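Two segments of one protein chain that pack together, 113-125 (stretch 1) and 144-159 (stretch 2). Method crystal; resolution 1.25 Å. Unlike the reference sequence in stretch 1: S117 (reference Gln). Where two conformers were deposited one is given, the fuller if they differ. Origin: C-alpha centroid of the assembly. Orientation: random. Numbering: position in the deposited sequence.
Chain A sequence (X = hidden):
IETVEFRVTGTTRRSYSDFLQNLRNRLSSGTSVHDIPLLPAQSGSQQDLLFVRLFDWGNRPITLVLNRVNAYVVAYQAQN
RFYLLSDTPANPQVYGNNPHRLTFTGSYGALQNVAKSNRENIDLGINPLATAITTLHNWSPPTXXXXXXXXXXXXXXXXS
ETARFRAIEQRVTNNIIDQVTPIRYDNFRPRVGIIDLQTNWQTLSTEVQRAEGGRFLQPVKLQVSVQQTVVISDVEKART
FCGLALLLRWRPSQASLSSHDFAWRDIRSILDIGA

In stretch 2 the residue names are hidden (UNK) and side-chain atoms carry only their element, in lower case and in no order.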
ATOM      1  N   ASN A 113     -13.728  14.356 -21.861  1.00 14.44           N
ATOM      2  CA  ASN A 113     -14.350  15.279 -22.797  1.00 15.13           C
ATOM      3  C   ASN A 113     -15.594  15.929 -22.194  1.00 14.73           C
ATOM      4  O   ASN A 113     -15.744  17.152 -22.238  1.00 15.15           O
ATOM      5  CB  ASN A 113     -14.698  14.569 -24.101  1.00 16.19           C
ATOM      6  CG  ASN A 113     -15.371  15.488 -25.099  1.00 18.64           C
ATOM      7  OD1 ASN A 113     -14.748  16.415 -25.624  0.80 21.93           O
ATOM      8  ND2 ASN A 113     -16.649  15.246 -25.355  0.90 21.87           N
ATOM      9  N   VAL A 114     -16.476  15.119 -21.614  1.00 14.29           N
ATOM     10  CA  VAL A 114     -17.708  15.641 -21.020  1.00 13.83           C
ATOM     11  C   VAL A 114     -17.422  16.498 -19.774  1.00 14.02           C
ATOM     12  O   VAL A 114     -18.056  17.534 -19.571  1.00 14.25           O
ATOM     13  CB  VAL A 114     -18.727  14.505 -20.743  1.00 13.65           C
ATOM     14  CG1 VAL A 114     -19.969  15.028 -20.037  1.00 13.91           C
ATOM     15  CG2 VAL A 114     -19.121  13.833 -22.054  1.00 14.08           C
ATOM     16  N   ALA A 115     -16.452  16.071 -18.965  0.50 13.61           N
ATOM     17  CA  ALA A 115     -16.084  16.787 -17.742  0.50 13.67           C
ATOM     18  C   ALA A 115     -15.331  18.086 -18.016  0.50 14.21           C
ATOM     19  O   ALA A 115     -15.262  18.957 -17.151  0.50 14.13           O
ATOM     20  CB  ALA A 115     -15.264  15.892 -16.823  0.50 13.51           C
ATOM     21  N   LYS A 116     -14.764  18.206 -19.215  0.50 14.82           N
ATOM     22  CA  LYS A 116     -13.976  19.379 -19.590  0.50 15.66           C
ATOM     23  C   LYS A 116     -12.728  19.467 -18.731  0.50 16.06           C
ATOM     24  O   LYS A 116     -12.238  20.556 -18.438  0.50 15.85           O
ATOM     25  CB  LYS A 116     -14.794  20.663 -19.438  0.50 15.90           C
ATOM     26  CG  LYS A 116     -16.135  20.645 -20.139  0.50 16.97           C
ATOM     27  CD  LYS A 116     -16.874  21.958 -19.922  0.50 18.71           C
ATOM     28  CE  LYS A 116     -18.288  21.886 -20.450  0.50 19.76           C
ATOM     29  NZ  LYS A 116     -18.952  23.211 -20.357  0.50 21.69           N
ATOM     30  N   SER A 117     -12.217  18.307 -18.333  0.50 16.54           N
ATOM     31  CA  SER A 117     -11.094  18.240 -17.415  0.50 17.16           C
ATOM     32  C   SER A 117     -10.398  16.898 -17.563  0.50 17.45           C
ATOM     33  O   SER A 117     -11.054  15.856 -17.557  0.50 17.49           O
ATOM     34  CB  SER A 117     -11.595  18.392 -15.976  0.50 17.08           C
ATOM     35  OG  SER A 117     -12.600  19.389 -15.895  0.50 17.72           O
ATOM     36  N   ASN A 118      -9.077  16.920 -17.707  1.00 17.80           N
ATOM     37  CA  ASN A 118      -8.306  15.696 -17.631  1.00 17.84           C
ATOM     38  C   ASN A 118      -8.186  15.266 -16.171  1.00 17.14           C
ATOM     39  O   ASN A 118      -8.133  16.106 -15.273  1.00 17.05           O
ATOM     40  CB  ASN A 118      -6.947  15.945 -18.280  1.00 19.01           C
ATOM     41  CG  ASN A 118      -5.849  15.133 -17.678  1.00 20.64           C
ATOM     42  OD1 ASN A 118      -5.812  13.914 -17.802  1.00 25.78           O
ATOM     43  ND2 ASN A 118      -4.912  15.817 -17.052  1.00 25.23           N
ATOM     44  N   ARG A 119      -8.153  13.960 -15.928  1.00 16.01           N
ATOM     45  CA  ARG A 119      -8.115  13.487 -14.547  1.00 15.82           C
ATOM     46  C   ARG A 119      -6.807  13.807 -13.810  1.00 15.89           C
ATOM     47  O   ARG A 119      -6.771  13.771 -12.579  1.00 14.75           O
ATOM     48  CB  ARG A 119      -8.507  12.016 -14.444  1.00 15.89           C
ATOM     49  CG  ARG A 119      -7.514  11.017 -14.983  1.00 14.82           C
ATOM     50  CD  ARG A 119      -8.245   9.714 -15.193  1.00 13.81           C
ATOM     51  NE  ARG A 119      -7.414   8.591 -15.612  1.00 14.78           N
ATOM     52  CZ  ARG A 119      -7.022   8.359 -16.863  1.00 14.51           C
ATOM     53  NH1 ARG A 119      -6.304   7.278 -17.126  1.00 15.79           N
ATOM     54  NH2 ARG A 119      -7.320   9.203 -17.841  1.00 15.84           N
ATOM     55  N   GLU A 120      -5.758  14.178 -14.546  1.00 16.11           N
ATOM     56  CA  GLU A 120      -4.537  14.703 -13.925  1.00 17.03           C
ATOM     57  C   GLU A 120      -4.817  15.964 -13.111  1.00 16.69           C
ATOM     58  O   GLU A 120      -4.023  16.332 -12.248  1.00 17.06           O
ATOM     59  CB  GLU A 120      -3.458  15.007 -14.974  1.00 18.10           C
ATOM     60  CG  GLU A 120      -2.724  13.794 -15.507  1.00 20.77           C
ATOM     61  CD  GLU A 120      -1.727  14.123 -16.606  0.50 22.47           C
ATOM     62  OE1 GLU A 120      -0.936  15.078 -16.446  0.50 24.23           O
ATOM     63  OE2 GLU A 120      -1.726  13.404 -17.628  0.50 24.05           O
ATOM     64  N   ASN A 121      -5.943  16.617 -13.395  1.00 16.43           N
ATOM     65  CA  ASN A 121      -6.306  17.875 -12.739  1.00 16.67           C
ATOM     66  C   ASN A 121      -7.495  17.769 -11.777  1.00 16.10           C
ATOM     67  O   ASN A 121      -8.080  18.779 -11.381  1.00 16.99           O
ATOM     68  CB  ASN A 121      -6.545  18.962 -13.798  1.00 17.56           C
ATOM     69  CG  ASN A 121      -5.350  19.147 -14.719  1.00 19.28           C
ATOM     70  OD1 ASN A 121      -4.205  19.194 -14.269  1.00 22.26           O
ATOM     71  ND2 ASN A 121      -5.612  19.237 -16.015  1.00 22.23           N
ATOM     72  N   ILE A 122      -7.827  16.539 -11.388  1.00 14.82           N
ATOM     73  CA  ILE A 122      -8.969  16.267 -10.514  1.00 13.83           C
ATOM     74  C   ILE A 122      -8.490  15.635  -9.210  1.00 13.07           C
ATOM     75  O   ILE A 122      -7.895  14.557  -9.214  1.00 12.52           O
ATOM     76  CB  ILE A 122     -10.010  15.363 -11.219  1.00 13.61           C
ATOM     77  CG1 ILE A 122     -10.633  16.117 -12.406  1.00 13.96           C
ATOM     78  CG2 ILE A 122     -11.074  14.867 -10.224  1.00 14.10           C
ATOM     79  CD1 ILE A 122     -11.511  15.264 -13.315  1.00 14.94           C
ATOM     80  N   ASP A 123      -8.739  16.326  -8.096  1.00 12.69           N
ATOM     81  CA  ASP A 123      -8.347  15.841  -6.762  1.00 12.66           C
ATOM     82  C   ASP A 123      -9.010  14.510  -6.434  1.00 11.47           C
ATOM     83  O   ASP A 123     -10.198  14.323  -6.701  1.00 11.27           O
ATOM     84  CB  ASP A 123      -8.747  16.835  -5.659  1.00 13.37           C
ATOM     85  CG  ASP A 123      -7.868  18.071  -5.607  1.00 15.79           C
ATOM     86  OD1 ASP A 123      -6.789  18.095  -6.216  1.00 16.68           O
ATOM     87  OD2 ASP A 123      -8.273  19.027  -4.914  0.80 18.09           O
ATOM     88  N   LEU A 124      -8.227  13.608  -5.854  1.00 10.97           N
ATOM     89  CA  LEU A 124      -8.716  12.340  -5.334  1.00 10.79           C
ATOM     90  C   LEU A 124      -8.436  12.241  -3.846  1.00 10.85           C
ATOM     91  O   LEU A 124      -7.347  12.586  -3.376  1.00 11.73           O
ATOM     92  CB  LEU A 124      -8.039  11.177  -6.058  1.00 10.60           C
ATOM     93  CG  LEU A 124      -8.262  11.086  -7.570  1.00 10.37           C
ATOM     94  CD1 LEU A 124      -7.485   9.914  -8.128  1.00 12.37           C
ATOM     95  CD2 LEU A 124      -9.746  10.949  -7.927  1.00 11.00           C
ATOM     96  N   GLY A 125      -9.417  11.739  -3.113  1.00 10.48           N
ATOM     97  CA  GLY A 125      -9.332  11.592  -1.663  1.00 10.37           C
ATOM     98  C   GLY A 125     -10.734  11.376  -1.145  1.00 10.77           C
ATOM     99  O   GLY A 125     -11.682  11.284  -1.935  1.00 10.51           O
ATOM    100  N   UNK A 144     -26.862  19.796 -17.744  0.50 13.64           N
ATOM    101  CA  UNK A 144     -25.730  19.326 -18.524  0.50 13.22           C
ATOM    102  C   UNK A 144     -24.989  18.232 -17.759  0.50 12.83           C
ATOM    103  O   UNK A 144     -25.045  18.162 -16.522  0.50 12.77           O
ATOM    104  c   UNK A 144     -24.252  21.162 -17.659  0.50 12.22           C
ATOM    105  c   UNK A 144     -24.779  20.467 -18.913  0.50 13.41           C
ATOM    106  c   UNK A 144     -25.486  21.446 -19.859  0.50 13.72           C
ATOM    107  N   UNK A 145     -24.316  17.373 -18.512  1.00 12.92           N
ATOM    108  CA  UNK A 145     -23.683  16.173 -17.961  1.00 12.53           C
ATOM    109  C   UNK A 145     -22.301  16.391 -17.345  1.00 12.38           C
ATOM    110  O   UNK A 145     -21.718  15.447 -16.798  1.00 11.95           O
ATOM    111  c   UNK A 145     -24.909  14.518 -19.480  1.00 12.66           C
ATOM    112  c   UNK A 145     -23.581  15.100 -19.042  1.00 12.71           C
ATOM    113  c   UNK A 145     -24.760  13.540 -20.626  1.00 13.01           C
ATOM    114  o   UNK A 145     -23.872  13.750 -21.484  1.00 15.11           O
ATOM    115  o   UNK A 145     -25.531  12.568 -20.683  1.00 12.85           O
ATOM    116  N   UNK A 146     -21.781  17.612 -17.412  1.00 12.55           N
ATOM    117  CA  UNK A 146     -20.399  17.895 -17.025  1.00 12.83           C
ATOM    118  C   UNK A 146     -20.027  17.286 -15.672  1.00 12.55           C
ATOM    119  O   UNK A 146     -19.028  16.559 -15.566  1.00 12.35           O
ATOM    120  o   UNK A 146     -20.704  19.961 -18.227  1.00 14.01           O
ATOM    121  c   UNK A 146     -20.147  19.410 -17.021  1.00 13.06           C
ATOM    122  c   UNK A 146     -18.657  19.725 -16.939  1.00 13.64           C
ATOM    123  N   UNK A 147     -20.836  17.575 -14.653  1.00 12.11           N
ATOM    124  CA  UNK A 147     -20.537  17.160 -13.279  1.00 11.66           C
ATOM    125  C   UNK A 147     -20.755  15.673 -13.051  1.00 11.28           C
ATOM    126  O   UNK A 147     -20.174  15.107 -12.123  1.00 11.03           O
ATOM    127  c   UNK A 147     -21.347  17.978 -12.271  1.00 12.05           C
ATOM    128  o   UNK A 147     -22.727  17.668 -12.354  1.00 12.76           O
ATOM    129  N   UNK A 148     -21.579  15.039 -13.882  1.00 10.75           N
ATOM    130  CA  UNK A 148     -21.766  13.590 -13.809  1.00 10.75           C
ATOM    131  C   UNK A 148     -20.483  12.900 -14.261  1.00 10.48           C
ATOM    132  O   UNK A 148     -19.959  12.018 -13.575  1.00 10.23           O
ATOM    133  c   UNK A 148     -23.094  11.592 -14.634  1.00 10.88           C
ATOM    134  c   UNK A 148     -22.953  13.118 -14.670  1.00 10.82           C
ATOM    135  c   UNK A 148     -24.226  13.758 -14.184  1.00 12.33           C
ATOM    136  N   UNK A 149     -19.958  13.305 -15.414  1.00 10.67           N
ATOM    137  CA  UNK A 149     -18.702  12.750 -15.897  1.00 10.49           C
ATOM    138  C   UNK A 149     -17.561  13.016 -14.920  1.00 10.78           C
ATOM    139  O   UNK A 149     -16.759  12.119 -14.642  1.00 10.64           O
ATOM    140  c   UNK A 149     -18.372  13.300 -17.278  1.00 10.99           C
ATOM    141  N   UNK A 150     -17.487  14.236 -14.383  1.00 10.63           N
ATOM    142  CA  UNK A 150     -16.432  14.556 -13.427  1.00 10.88           C
ATOM    143  C   UNK A 150     -16.511  13.643 -12.197  1.00 10.15           C
ATOM    144  O   UNK A 150     -15.502  13.101 -11.732  1.00 10.63           O
ATOM    145  n   UNK A 150     -12.531  18.147  -9.290  1.00 17.49           N
ATOM    146  n   UNK A 150     -14.222  16.610  -9.112  1.00 16.86           N
ATOM    147  c   UNK A 150     -15.259  16.472 -12.264  1.00 12.30           C
ATOM    148  c   UNK A 150     -13.675  17.651  -9.736  1.00 15.91           C
ATOM    149  c   UNK A 150     -16.512  16.016 -12.986  1.00 11.11           C
ATOM    150  c   UNK A 150     -15.501  17.710 -11.413  1.00 14.30           C
ATOM    151  n   UNK A 150     -14.253  18.186 -10.816  1.00 15.83           N
ATOM    152  N   UNK A 151     -17.727  13.457 -11.689  1.00 10.08           N
ATOM    153  CA  UNK A 151     -17.936  12.633 -10.497  1.00  9.77           C
ATOM    154  C   UNK A 151     -17.624  11.170 -10.756  1.00  9.40           C
ATOM    155  O   UNK A 151     -17.045  10.497  -9.901  1.00  9.30           O
ATOM    156  c   UNK A 151     -19.353  12.810  -9.960  1.00 10.16           C
ATOM    157  o   UNK A 151     -19.552  14.171  -9.580  1.00 10.77           O
ATOM    158  N   UNK A 152     -17.975  10.683 -11.942  1.00  9.30           N
ATOM    159  CA  UNK A 152     -17.638   9.317 -12.327  1.00  9.67           C
ATOM    160  C   UNK A 152     -16.135   9.100 -12.465  1.00  9.63           C
ATOM    161  O   UNK A 152     -15.632   8.048 -12.105  1.00  9.96           O
ATOM    162  c   UNK A 152     -20.094   7.339 -12.582  1.00 12.10           C
ATOM    163  c   UNK A 152     -18.376   8.908 -13.599  1.00  9.96           C
ATOM    164  c   UNK A 152     -19.861   8.600 -13.412  1.00 10.16           C
ATOM    165  c   UNK A 152     -20.546   8.490 -14.767  1.00 12.33           C
ATOM    166  N   UNK A 153     -15.406  10.103 -12.934  1.00  9.40           N
ATOM    167  CA  UNK A 153     -13.945  10.011 -12.980  1.00 10.05           C
ATOM    168  C   UNK A 153     -13.390   9.749 -11.578  1.00  9.71           C
ATOM    169  O   UNK A 153     -12.509   8.903 -11.393  1.00  9.70           O
ATOM    170  c   UNK A 153     -13.598  11.317 -15.097  1.00 10.80           C
ATOM    171  c   UNK A 153     -11.826  11.354 -13.326  1.00 11.72           C
ATOM    172  c   UNK A 153     -13.290  12.650 -15.768  1.00 12.71           C
ATOM    173  c   UNK A 153     -13.324  11.289 -13.591  1.00 10.22           C
ATOM    174  N   UNK A 154     -13.899  10.490 -10.592  1.00  9.55           N
ATOM    175  CA  UNK A 154     -13.476  10.328  -9.200  1.00  9.96           C
ATOM    176  C   UNK A 154     -13.845   8.931  -8.686  1.00  9.75           C
ATOM    177  O   UNK A 154     -13.001   8.206  -8.153  1.00  9.57           O
ATOM    178  c   UNK A 154     -14.089  11.428  -8.294  1.00  9.94           C
ATOM    179  c   UNK A 154     -13.796  11.161  -6.820  1.00 10.46           C
ATOM    180  c   UNK A 154     -13.555  12.806  -8.689  1.00 11.47           C
ATOM    181  N   UNK A 155     -15.103   8.543  -8.868  1.00  9.47           N
ATOM    182  CA  UNK A 155     -15.592   7.272  -8.312  1.00  9.90           C
ATOM    183  C   UNK A 155     -14.982   6.047  -8.982  1.00  9.60           C
ATOM    184  O   UNK A 155     -14.632   5.090  -8.303  1.00  9.50           O
ATOM    185  c   UNK A 155     -17.365   8.198  -6.007  1.00 15.54           C
ATOM    186  c   UNK A 155     -17.116   7.212  -8.350  1.00 10.85           C
ATOM    187  c   UNK A 155     -19.294   8.230  -7.618  1.00 15.44           C
ATOM    188  c   UNK A 155     -17.784   8.277  -7.478  1.00 11.89           C
ATOM    189  N   UNK A 156     -14.845   6.084 -10.306  1.00  9.26           N
ATOM    190  CA  UNK A 156     -14.200   4.995 -11.024  1.00  9.38           C
ATOM    191  C   UNK A 156     -12.776   4.785 -10.512  1.00  9.43           C
ATOM    192  O   UNK A 156     -12.359   3.649 -10.255  1.00  9.36           O
ATOM    193  c   UNK A 156     -14.239   5.219 -12.548  1.00  9.28           C
ATOM    194  c   UNK A 156     -13.261   4.274 -13.257  1.00 10.65           C
ATOM    195  c   UNK A 156     -15.939   5.592 -14.446  1.00 11.43           C
ATOM    196  c   UNK A 156     -15.674   5.030 -13.056  1.00 10.73           C
ATOM    197  N   UNK A 157     -12.031   5.861 -10.333  1.00  9.07           N
ATOM    198  CA  UNK A 157     -10.669   5.713  -9.850  1.00  9.79           C
ATOM    199  C   UNK A 157     -10.592   5.208  -8.417  1.00  9.38           C
ATOM    200  O   UNK A 157      -9.724   4.406  -8.098  1.00  9.94           O
ATOM    201  n   UNK A 157      -9.421   9.713 -11.443  1.00 10.40           N
ATOM    202  c   UNK A 157      -9.880   6.997 -10.024  1.00 10.32           C
ATOM    203  o   UNK A 157      -7.562   8.509 -11.804  1.00 11.56           O
ATOM    204  c   UNK A 157      -9.602   7.327 -11.472  1.00 10.49           C
ATOM    205  c   UNK A 157      -8.778   8.569 -11.600  1.00 10.94           C
ATOM    206  N   UNK A 158     -11.503   5.657  -7.558  1.00  8.95           N
ATOM    207  CA  UNK A 158     -11.454   5.300  -6.140  1.00  9.33           C
ATOM    208  C   UNK A 158     -12.149   3.990  -5.802  1.00  9.28           C
ATOM    209  O   UNK A 158     -12.041   3.514  -4.662  1.00  9.82           O
ATOM    210  c   UNK A 158     -11.779   8.837  -4.569  1.00 11.58           C
ATOM    211  c   UNK A 158     -11.127   7.722  -5.362  1.00  9.69           C
ATOM    212  c   UNK A 158      -9.726   7.466  -4.846  1.00 12.35           C
ATOM    213  c   UNK A 158     -11.970   6.450  -5.268  1.00  9.60           C
ATOM    214  N   UNK A 159     -12.840   3.397  -6.775  1.00  8.88           N
ATOM    215  CA  UNK A 159     -13.495   2.108  -6.587  1.00  9.21           C
ATOM    216  C   UNK A 159     -12.900   1.070  -7.544  1.00  8.97           C
ATOM    217  O   UNK A 159     -12.289   0.105  -7.091  1.00  9.39           O
ATOM    218  c   UNK A 159     -15.611   3.143  -5.671  1.00  9.66           C
ATOM    219  c   UNK A 159     -15.680   0.859  -6.682  1.00 10.37           C
ATOM    220  c   UNK A 159     -15.036   2.222  -6.749  1.00  9.22           C
TER
HETATM  221  O   HOH W   1     -20.020  18.910 -20.778  1.00 22.17           O
HETATM  222  O   HOH W   2     -20.763  22.650 -18.124  1.00 22.47           O
HETATM  223  O   HOH W   3     -13.594  20.053 -12.943  1.00 28.38           O
HETATM  224  O   HOH W   4      -8.349  12.295 -10.924  1.00 12.40           O
HETATM  225  O   HOH W   5     -12.054  16.333  -7.164  1.00 14.64           O

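Position 144, one carbon carrying two, makes no contact: V144. At 145, three carbons run in line, the third carrying two oxygens; the first lies 3.7 Å from V114 CG1. This is E145, whose CB packs on V114 while its carboxylate oxygens are hydrogen-bonded elsewhere in the structure.

Position 146 has one carbon bearing an oxygen and a carbon, the latter 3.5 Å from A115 O: T146. It suits a wet margin, its methyl packing while its hydroxyl meets two waters. Water 1 is 2.8 Å from T146 OG1 and donates to V114 O; water 2 is 2.7 Å from T146 OG1 and accepts from K116 NZ. A CA-H...O contact, T146 CA to V114 O at 3.5 Å, forms where the backbones run close.

Position 147, one carbon and one oxygen, points away: S147. Position 148, a carbon carrying two, is V148, buried outside this contact. Position 149 has a single carbon, 3.6 Å from V114 CG1: A149, whose small methyl allows the close approach of A115.

Position 150 has three carbons, a nitrogen, then a carbon bearing two nitrogens, one 3.7 Å from I122 CG2: R150. I122 CG2 lies over one guanidinium face, while waters 3 and 5 solvate the charged end.

Position 151, a carbon and an oxygen, is S151; its OG donates to S147 O (2.8 Å), satisfying a buried hydroxyl. Position 152, four carbons forked at the second, is L152, out of reach. At 153 four carbons fork at the first, one arm two carbons long, touching R119 CB and A115 CB: I153. Its long arm puts CD1 3.9 Å from A115 CB, while CG2 lies 3.6 Å from R119 CB. Position 154, a carbon carrying two, reaches I122 CG2 at 3.6 Å: V154, a compact apolar partner.

Position 155, four carbons forked at the second, is L155; 156, four forked at the first with one arm two carbons long, is I156. Neither touches stretch 1. At 157 three carbons end in an oxygen and a nitrogen, near R119 CD and L124 CD2: Q157. Its amide can be buried because NE2 donates to I153 O and water 4, and OE1 is satisfied elsewhere in the structure. Position 158, four carbons forked at the second, comes 3.6 Å from G125 O: L158, whose branched end also reaches L124. Position 159, a carbon carrying two, is V159, out of reach.

The contact buries 804 Å² without a direct hydrogen bond. A115 is a knob among T146, A149, R150 and I153; L124 CD2 packs 4.2 Å from V154 CG1. Water 3 joins S117 OG to R150 NE, and water 5 joins D123 O to R150 NH2.

Stretch 2 (144-159) VETSVARSLIVLIQLV
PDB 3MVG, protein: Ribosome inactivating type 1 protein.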